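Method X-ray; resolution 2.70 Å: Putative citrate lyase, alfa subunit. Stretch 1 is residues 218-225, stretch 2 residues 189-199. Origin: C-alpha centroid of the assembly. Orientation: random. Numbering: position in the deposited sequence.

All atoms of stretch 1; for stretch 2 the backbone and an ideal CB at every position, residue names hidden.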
ATOM      1  N   ILE A 218      -1.765  -0.933 -10.371  1.00  7.31           N
ATOM      2  CA  ILE A 218      -0.579  -0.379  -9.733  1.00  6.35           C
ATOM      3  C   ILE A 218      -0.077  -1.255  -8.590  1.00  6.55           C
ATOM      4  O   ILE A 218      -0.695  -1.314  -7.539  1.00  7.50           O
ATOM      5  CB  ILE A 218      -0.890   1.004  -9.198  1.00  5.03           C
ATOM      6  CG1 ILE A 218      -1.414   1.879 -10.344  1.00  6.46           C
ATOM      7  CG2 ILE A 218       0.336   1.575  -8.539  1.00  6.21           C
ATOM      8  CD1 ILE A 218      -1.895   3.269  -9.919  1.00  7.00           C
ATOM      9  N   SER A 219       1.030  -1.957  -8.798  1.00  7.75           N
ATOM     10  CA  SER A 219       1.581  -2.791  -7.729  1.00  8.87           C
ATOM     11  C   SER A 219       2.573  -1.969  -6.898  1.00  8.57           C
ATOM     12  O   SER A 219       2.748  -2.192  -5.701  1.00  9.78           O
ATOM     13  CB  SER A 219       2.259  -4.023  -8.323  1.00  9.08           C
ATOM     14  OG  SER A 219       1.327  -4.778  -9.076  1.00  7.22           O
ATOM     15  N   ILE A 220       3.216  -1.013  -7.560  1.00  8.34           N
ATOM     16  CA  ILE A 220       4.168  -0.120  -6.923  1.00  6.48           C
ATOM     17  C   ILE A 220       3.766   1.286  -7.377  1.00  6.91           C
ATOM     18  O   ILE A 220       3.818   1.610  -8.564  1.00  6.16           O
ATOM     19  CB  ILE A 220       5.584  -0.472  -7.346  1.00  3.11           C
ATOM     20  CG1 ILE A 220       5.921  -1.860  -6.812  1.00  1.00           C
ATOM     21  CG2 ILE A 220       6.543   0.577  -6.860  1.00  1.00           C
ATOM     22  CD1 ILE A 220       7.241  -2.402  -7.225  1.00  1.00           C
ATOM     23  N   PRO A 221       3.331   2.128  -6.421  1.00  7.91           N
ATOM     24  CA  PRO A 221       2.893   3.505  -6.672  1.00  8.01           C
ATOM     25  C   PRO A 221       4.034   4.482  -6.935  1.00  9.60           C
ATOM     26  O   PRO A 221       5.175   4.274  -6.501  1.00 10.76           O
ATOM     27  CB  PRO A 221       2.125   3.843  -5.405  1.00  6.68           C
ATOM     28  CG  PRO A 221       2.965   3.175  -4.357  1.00  6.54           C
ATOM     29  CD  PRO A 221       3.292   1.827  -4.972  1.00  7.53           C
ATOM     30  N   GLN A 222       3.709   5.557  -7.646  1.00  9.30           N
ATOM     31  CA  GLN A 222       4.682   6.590  -7.982  1.00 10.10           C
ATOM     32  C   GLN A 222       5.283   7.179  -6.698  1.00  9.93           C
ATOM     33  O   GLN A 222       6.422   7.656  -6.703  1.00  9.09           O
ATOM     34  CB  GLN A 222       4.003   7.696  -8.812  1.00 10.48           C
ATOM     35  CG  GLN A 222       2.778   8.316  -8.107  1.00 10.42           C
ATOM     36  CD  GLN A 222       1.891   9.153  -9.010  1.00  9.11           C
ATOM     37  OE1 GLN A 222       1.354   8.648  -9.984  1.00  9.78           O
ATOM     38  NE2 GLN A 222       1.721  10.431  -8.677  1.00  8.03           N
ATOM     39  N   THR A 223       4.522   7.114  -5.604  1.00  8.87           N
ATOM     40  CA  THR A 223       4.968   7.650  -4.324  1.00  9.08           C
ATOM     41  C   THR A 223       6.080   6.856  -3.662  1.00  9.66           C
ATOM     42  O   THR A 223       6.627   7.282  -2.642  1.00 10.48           O
ATOM     43  CB  THR A 223       3.811   7.759  -3.324  1.00  9.94           C
ATOM     44  OG1 THR A 223       3.074   6.533  -3.319  1.00  9.79           O
ATOM     45  CG2 THR A 223       2.900   8.914  -3.686  1.00  9.10           C
ATOM     46  N   ASP A 224       6.421   5.705  -4.230  1.00  9.63           N
ATOM     47  CA  ASP A 224       7.504   4.894  -3.679  1.00  9.76           C
ATOM     48  C   ASP A 224       8.694   4.864  -4.626  1.00 10.36           C
ATOM     49  O   ASP A 224       9.729   4.307  -4.290  1.00 11.53           O
ATOM     50  CB  ASP A 224       7.046   3.452  -3.449  1.00  8.73           C
ATOM     51  CG  ASP A 224       6.109   3.310  -2.267  1.00 10.39           C
ATOM     52  OD1 ASP A 224       5.984   4.279  -1.476  1.00 11.66           O
ATOM     53  OD2 ASP A 224       5.500   2.214  -2.115  1.00  9.43           O
ATOM     54  N   VAL A 225       8.551   5.474  -5.797  1.00  9.76           N
ATOM     55  CA  VAL A 225       9.609   5.430  -6.792  1.00  9.17           C
ATOM     56  C   VAL A 225      10.357   6.746  -6.963  1.00  9.42           C
ATOM     57  O   VAL A 225       9.761   7.810  -6.908  1.00 10.72           O
ATOM     58  CB  VAL A 225       9.006   4.980  -8.144  1.00  7.97           C
ATOM     59  CG1 VAL A 225      10.077   4.858  -9.196  1.00  7.91           C
ATOM     60  CG2 VAL A 225       8.273   3.651  -7.948  1.00  5.08           C
ATOM     61  N   UNK A 189       2.730 -11.395 -10.172  1.00 11.89           N
ATOM     62  CA  UNK A 189       2.862 -10.737  -8.892  1.00 12.60           C
ATOM     63  C   UNK A 189       4.239 -10.112  -8.682  1.00 13.32           C
ATOM     64  O   UNK A 189       5.220 -10.493  -9.327  1.00 13.52           O
ATOM     65  CB  UNK A 189       2.571 -11.737  -7.771  1.00 12.60           C
ATOM     66  N   UNK A 190       4.289  -9.138  -7.779  1.00 12.93           N
ATOM     67  CA  UNK A 190       5.519  -8.433  -7.431  1.00 12.26           C
ATOM     68  C   UNK A 190       5.646  -8.327  -5.918  1.00 12.49           C
ATOM     69  O   UNK A 190       6.200  -7.360  -5.405  1.00 12.14           O
ATOM     70  CB  UNK A 190       5.549  -7.043  -8.070  1.00 12.26           C
ATOM     71  N   UNK A 191       5.134  -9.340  -5.222  1.00 12.99           N
ATOM     72  CA  UNK A 191       5.158  -9.367  -3.773  1.00 13.07           C
ATOM     73  C   UNK A 191       6.491  -9.172  -3.075  1.00 12.77           C
ATOM     74  O   UNK A 191       6.538  -8.564  -2.007  1.00 12.09           O
ATOM     75  CB  UNK A 191       4.582 -10.708  -3.315  1.00 13.07           C
ATOM     76  N   UNK A 192       7.577  -9.681  -3.641  1.00 12.36           N
ATOM     77  CA  UNK A 192       8.850  -9.495  -2.973  1.00 12.82           C
ATOM     78  C   UNK A 192       9.345  -8.071  -3.232  1.00 14.47           C
ATOM     79  O   UNK A 192       9.882  -7.436  -2.336  1.00 16.65           O
ATOM     80  CB  UNK A 192       9.873 -10.529  -3.449  1.00 12.82           C
ATOM     81  N   UNK A 193       9.140  -7.545  -4.438  1.00 14.26           N
ATOM     82  CA  UNK A 193       9.594  -6.189  -4.735  1.00 13.77           C
ATOM     83  C   UNK A 193       8.773  -5.109  -4.037  1.00 14.75           C
ATOM     84  O   UNK A 193       9.294  -4.045  -3.693  1.00 14.86           O
ATOM     85  CB  UNK A 193       9.557  -5.955  -6.247  1.00 13.77           C
ATOM     86  N   UNK A 194       7.491  -5.379  -3.820  1.00 15.43           N
ATOM     87  CA  UNK A 194       6.616  -4.398  -3.180  1.00 17.04           C
ATOM     88  C   UNK A 194       7.080  -3.953  -1.808  1.00 16.04           C
ATOM     89  O   UNK A 194       6.850  -2.813  -1.412  1.00 15.84           O
ATOM     90  CB  UNK A 194       5.203  -4.973  -3.062  1.00 17.04           C
ATOM     91  N   UNK A 195       7.728  -4.845  -1.077  1.00 15.84           N
ATOM     92  CA  UNK A 195       8.195  -4.474   0.241  1.00 16.18           C
ATOM     93  C   UNK A 195       9.436  -3.601   0.114  1.00 15.68           C
ATOM     94  O   UNK A 195       9.616  -2.670   0.877  1.00 15.36           O
ATOM     95  CB  UNK A 195       8.486  -5.717   1.085  1.00 16.18           C
ATOM     96  N   UNK A 196      10.281  -3.890  -0.867  1.00 15.51           N
ATOM     97  CA  UNK A 196      11.467  -3.091  -1.082  1.00 14.90           C
ATOM     98  C   UNK A 196      11.097  -1.653  -1.343  1.00 14.01           C
ATOM     99  O   UNK A 196      11.604  -0.751  -0.701  1.00 14.89           O
ATOM    100  CB  UNK A 196      12.292  -3.648  -2.244  1.00 14.90           C
ATOM    101  N   UNK A 197      10.207  -1.430  -2.296  1.00 13.81           N
ATOM    102  CA  UNK A 197       9.828  -0.073  -2.650  1.00 13.88           C
ATOM    103  C   UNK A 197       9.134   0.657  -1.530  1.00 13.64           C
ATOM    104  O   UNK A 197       8.997   1.875  -1.567  1.00 15.01           O
ATOM    105  CB  UNK A 197       8.923  -0.088  -3.883  1.00 13.88           C
ATOM    106  N   UNK A 198       8.697  -0.087  -0.532  1.00 13.33           N
ATOM    107  CA  UNK A 198       7.992   0.505   0.590  1.00 14.42           C
ATOM    108  C   UNK A 198       8.928   0.949   1.718  1.00 14.36           C
ATOM    109  O   UNK A 198       8.662   1.933   2.397  1.00 14.37           O
ATOM    110  CB  UNK A 198       6.967  -0.493   1.133  1.00 14.42           C
ATOM    111  N   UNK A 199      10.038   0.244   1.900  1.00 13.82           N
ATOM    112  CA  UNK A 199      10.962   0.593   2.962  1.00 14.75           C
ATOM    113  C   UNK A 199      12.314   1.162   2.538  1.00 14.23           C
ATOM    114  O   UNK A 199      13.032   1.726   3.355  1.00 14.72           O
ATOM    115  CB  UNK A 199      11.209  -0.654   3.813  1.00 14.75           C
TER

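Position 189 has its CA-to-CB bond directed away from stretch 1, and no atom of that stretch lies near its ideal CB. The contact leaves the choice open. The residue is S189. Its OG accepts a hydrogen bond from the backbone N of 191 at 3.2 Å.

Position 190 points toward stretch 1. Its ideal CB is 4.5 Å from S219 CB and 5.0 Å from I220 CD1. An aliphatic side chain of moderate size would suit; leucine, isoleucine, valine or methionine are all plausible. It is L190, with chi1 m and chi2 t. Its CD1 lies 4.1 Å from S219 CB and 4.4 Å from I220 CD1.

Positions 191 and 192 are out of reach, so stretch 1 gives no guidance. They are G191 and Y192.

Position 193 points sideways, with its ideal CB 4.4 Å from I220 CD1. A small apolar residue can already touch the isoleucine, though a longer one could lead elsewhere. The residue is A193, and its CB makes that contact with I220 CD1 at 4.4 Å.

Position 194 also points sideways. Its ideal CB is 4.6 Å from S219 O and 4.9 Å from I220 CG1. A flexible apolar chain could bend in to cover both residues; a donor to the carbonyl is another option. It is M194, present as selenomethionine. Its CG packs 4.1 Å from I220 CG1, and its CE reaches 3.2 Å from S219 O. M194 SE is 4.4 Å from S219 CB. No hydrogen bond forms here.

Positions 195 and 196 have nothing of stretch 1 within 5.5 Å of their ideal CB. Many residues would fit. They are I195 and D196; the D196 carboxylate leads away and is hydrogen-bonded elsewhere in the structure.

Position 197 points toward stretch 1, and space is short. Its ideal CB is 3.9 Å from I220 CG2 and 4.0 Å from D224 CB. Alanine is the natural guess, with serine possible. It is A197. Its CB touches both, I220 CG2 at 3.9 Å and D224 CB at 4.0 Å, while its backbone O lies 3.1 Å from D224 CB.

Position 198 points away, yet its ideal CB is 4.5 Å from D224 OD2. The nearby negative charge would favor lysine or arginine, although other polar residues would fit. It is K198. Its chi1 and chi2 are t. K198 CE lies 5.0 Å from D224 OD2 and K198 NZ 6.2 Å, so no salt bridge forms.

Position 199 is out of reach and unconstrained by stretch 1. It is Y199.

Stretch 2 189-199: SLGYAMIDAKY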
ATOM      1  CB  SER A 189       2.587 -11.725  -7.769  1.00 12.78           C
ATOM      2  OG  SER A 189       2.850 -11.121  -6.517  1.00 12.66           O
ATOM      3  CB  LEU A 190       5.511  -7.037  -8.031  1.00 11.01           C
ATOM      4  CG  LEU A 190       5.780  -6.978  -9.525  1.00 10.15           C
ATOM      5  CD1 LEU A 190       5.708  -5.532  -9.985  1.00  8.24           C
ATOM      6  CD2 LEU A 190       7.161  -7.572  -9.831  1.00  9.58           C
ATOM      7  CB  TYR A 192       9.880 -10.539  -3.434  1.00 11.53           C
ATOM      8  CG  TYR A 192       9.451 -11.973  -3.174  1.00 12.20           C
ATOM      9  CD1 TYR A 192       9.034 -12.381  -1.902  1.00 11.58           C
ATOM     10  CD2 TYR A 192       9.390 -12.905  -4.220  1.00 12.02           C
ATOM     11  CE1 TYR A 192       8.552 -13.682  -1.682  1.00 13.46           C
ATOM     12  CE2 TYR A 192       8.914 -14.205  -4.016  1.00 11.92           C
ATOM     13  CZ  TYR A 192       8.491 -14.588  -2.748  1.00 13.50           C
ATOM     14  OH  TYR A 192       7.976 -15.852  -2.546  1.00 12.43           O
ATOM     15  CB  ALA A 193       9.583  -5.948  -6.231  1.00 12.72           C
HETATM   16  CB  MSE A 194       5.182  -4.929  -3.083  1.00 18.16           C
HETATM   17  CG  MSE A 194       4.406  -4.826  -4.384  1.00 21.09           C
HETATM   18 SE   MSE A 194       2.830  -5.955  -4.443  1.00 25.65          SE
HETATM   19  CE  MSE A 194       1.464  -4.643  -4.042  1.00 24.71           C
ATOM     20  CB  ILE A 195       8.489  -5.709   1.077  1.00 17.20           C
ATOM     21  CG1 ILE A 195       9.071  -5.294   2.417  1.00 17.40           C
ATOM     22  CG2 ILE A 195       9.436  -6.621   0.344  1.00 18.29           C
ATOM     23  CD1 ILE A 195       9.282  -6.460   3.332  1.00 18.90           C
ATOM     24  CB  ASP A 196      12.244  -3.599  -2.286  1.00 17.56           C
ATOM     25  CG  ASP A 196      12.988  -4.876  -1.997  1.00 20.03           C
ATOM     26  OD1 ASP A 196      12.365  -5.810  -1.452  1.00 21.01           O
ATOM     27  OD2 ASP A 196      14.192  -4.945  -2.313  1.00 21.02           O
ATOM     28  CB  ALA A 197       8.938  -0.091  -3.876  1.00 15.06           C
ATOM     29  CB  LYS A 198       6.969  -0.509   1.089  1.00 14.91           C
ATOM     30  CG  LYS A 198       6.121  -0.086   2.258  1.00 19.05           C
ATOM     31  CD  LYS A 198       5.010  -1.126   2.491  1.00 23.47           C
ATOM     32  CE  LYS A 198       4.151  -1.323   1.212  1.00 25.46           C
ATOM     33  NZ  LYS A 198       3.061  -2.352   1.318  1.00 25.41           N
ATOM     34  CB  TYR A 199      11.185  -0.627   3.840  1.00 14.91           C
ATOM     35  CG  TYR A 199       9.965  -1.012   4.607  1.00 15.43           C
ATOM     36  CD1 TYR A 199       9.578  -0.300   5.748  1.00 17.59           C
ATOM     37  CD2 TYR A 199       9.177  -2.079   4.191  1.00 16.32           C
ATOM     38  CE1 TYR A 199       8.420  -0.652   6.458  1.00 19.56           C
ATOM     39  CE2 TYR A 199       8.026  -2.441   4.880  1.00 18.03           C
ATOM     40  CZ  TYR A 199       7.649  -1.728   6.012  1.00 19.22           C
ATOM     41  OH  TYR A 199       6.509  -2.087   6.695  1.00 19.22           O
TER
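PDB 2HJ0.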